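Local structure of beta-N-acetylglucosaminidase-like protein Glycoside hydrolase family 20 (Flavobacterium johnsoniae, 6YHH) at residues Ala153-Gln158 with Leu182-Gly187. The protein probably hydrolyses terminal N-acetylhexosamine residues from chitin-derived oligosaccharides as a family 20 beta-N-acetylglucosaminidase. Residues are numbered along the deposited sequence; the frame is centred on the assembly and turned at random.
Sequences ASRHFQ and LVDDQG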
# COMPACT_ATOMS: atom_id res chain seq x y z
N ALA A 153 -3.15 15.36 8.65
CA ALA A 153 -2.91 15.33 7.21
C ALA A 153 -2.12 16.56 6.72
O ALA A 153 -1.82 16.69 5.52
CB ALA A 153 -4.24 15.24 6.48
N SER A 154 -1.74 17.46 7.63
CA SER A 154 -1.05 18.68 7.25
C SER A 154 0.51 18.50 7.21
O SER A 154 1.15 18.90 6.25
CB SER A 154 -1.41 19.84 8.22
OG SER A 154 -0.66 21.00 7.94
N ARG A 155 1.08 17.99 8.30
CA ARG A 155 2.53 17.95 8.37
C ARG A 155 3.10 17.06 7.23
O ARG A 155 3.89 17.49 6.43
CB ARG A 155 2.98 17.46 9.74
CG ARG A 155 2.96 18.55 10.82
CD ARG A 155 1.69 19.36 10.90
NE ARG A 155 1.76 20.36 12.00
CZ ARG A 155 1.61 20.09 13.28
NH1 ARG A 155 1.29 18.85 13.70
NH2 ARG A 155 1.87 20.99 14.18
N HIS A 156 2.64 15.84 7.15
CA HIS A 156 2.75 14.98 5.98
C HIS A 156 1.37 14.56 5.54
O HIS A 156 0.63 13.96 6.27
CB HIS A 156 3.55 13.68 6.21
CG HIS A 156 5.03 13.87 6.22
ND1 HIS A 156 5.71 14.30 7.34
CD2 HIS A 156 5.96 13.76 5.24
CE1 HIS A 156 7.00 14.39 7.07
NE2 HIS A 156 7.18 14.07 5.81
N PHE A 157 1.07 14.92 4.30
CA PHE A 157 -0.18 14.56 3.69
C PHE A 157 -0.28 13.05 3.68
O PHE A 157 0.70 12.32 3.31
CB PHE A 157 -0.34 15.17 2.31
CG PHE A 157 -1.60 14.77 1.59
CD1 PHE A 157 -2.82 15.30 2.02
CD2 PHE A 157 -1.59 13.93 0.47
CE1 PHE A 157 -4.01 14.95 1.45
CE2 PHE A 157 -2.80 13.59 -0.13
CZ PHE A 157 -4.01 14.15 0.33
N GLN A 158 -1.47 12.56 4.02
CA GLN A 158 -1.75 11.13 4.01
C GLN A 158 -2.84 10.86 2.96
O GLN A 158 -4.02 11.22 3.15
CB GLN A 158 -2.20 10.65 5.35
CG GLN A 158 -1.28 11.04 6.50
CD GLN A 158 0.08 10.36 6.39
OE1 GLN A 158 0.20 9.26 5.95
NE2 GLN A 158 1.09 11.10 6.78
N LEU A 182 -6.97 18.69 9.35
CA LEU A 182 -6.94 18.93 7.94
C LEU A 182 -6.21 20.22 7.51
O LEU A 182 -6.04 20.47 6.31
CB LEU A 182 -8.38 18.96 7.41
CG LEU A 182 -9.10 17.64 7.30
CD1 LEU A 182 -10.60 17.85 7.29
CD2 LEU A 182 -8.63 17.04 6.03
N VAL A 183 -5.68 20.94 8.50
CA VAL A 183 -4.99 22.18 8.31
C VAL A 183 -4.00 22.41 9.45
O VAL A 183 -4.32 22.11 10.61
CB VAL A 183 -5.99 23.39 8.32
CG1 VAL A 183 -5.18 24.64 7.96
CG2 VAL A 183 -7.21 23.11 7.39
N ASP A 184 -2.80 22.89 9.12
CA ASP A 184 -1.86 23.32 10.11
C ASP A 184 -0.86 24.23 9.37
O ASP A 184 -1.12 24.68 8.19
CB ASP A 184 -1.20 22.11 10.81
CG ASP A 184 -0.81 22.41 12.21
OD1 ASP A 184 0.16 23.22 12.39
OD2 ASP A 184 -1.42 21.90 13.15
N ASP A 185 0.24 24.57 10.02
CA ASP A 185 1.20 25.52 9.43
C ASP A 185 1.83 25.01 8.11
O ASP A 185 2.26 25.77 7.26
CB ASP A 185 2.37 25.80 10.40
CG ASP A 185 1.93 26.54 11.66
OD1 ASP A 185 1.60 27.76 11.53
OD2 ASP A 185 1.97 25.86 12.73
N GLN A 186 1.86 23.69 8.00
CA GLN A 186 2.56 22.97 6.96
C GLN A 186 1.66 22.63 5.75
O GLN A 186 2.11 21.90 4.85
CB GLN A 186 3.17 21.69 7.55
CG GLN A 186 4.24 21.95 8.57
CD GLN A 186 3.75 22.31 9.97
OE1 GLN A 186 2.56 22.30 10.27
NE2 GLN A 186 4.67 22.68 10.80
N GLY A 187 0.38 23.07 5.80
CA GLY A 187 -0.49 22.86 4.66
C GLY A 187 -1.95 22.76 5.01
O GLY A 187 -2.30 22.33 6.07
O HOH W 1 3.30 23.60 13.43
O HOH W 2 3.68 19.66 4.64
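The irregular loop Ala-153 to Gln-158, which follows strand 146-152, runs beside the type I beta turn Asp-184 to Gly-187 that joins strand 177-184 to strand 187-188, with the CA atoms of Ser-154 and Gly-187 4.9 Å apart. Ser-154, its OG anti to the backbone N, donates to Gly-187 O in the carbonyl plane, on a lone pair (OG to O 2.8 Å); Asp-184 N grips the same oxygen from within the turn. A water bridges Arg-155 O and Gln-186 O. Arg-155 bends at chi2 (49°), so that NE donates to Gln-186 OE1 at 2.7 Å; OE1 lies in the guanidinium plane, while NE stands above that of the Gln-186 amide, and the bond is bent (139°). The Asp-184 carboxylate lies obliquely over one guanidinium face, OD2 offset toward the rim, the planes 35° apart, and OD1 makes a salt bridge with NE; OD2 also bonds His-181, while Asp-152 pairs with Arg-155 NH1. An alanine in place of Arg-155 would probably leave Asp-184 and Asp-152 without their shared counter-charge and loosen the Gln-186 side chain. Arg-155 NH2 hydrogen-bonds to Tris, probably from the crystallisation liquor, and the side chain of Glu-317, the predicted proton donor, lies about 6 Å from that of Arg-155. Loops after neighbouring parallel strands meet here as in a TIM barrel, consistent with Arg-155 lining the active-site pocket.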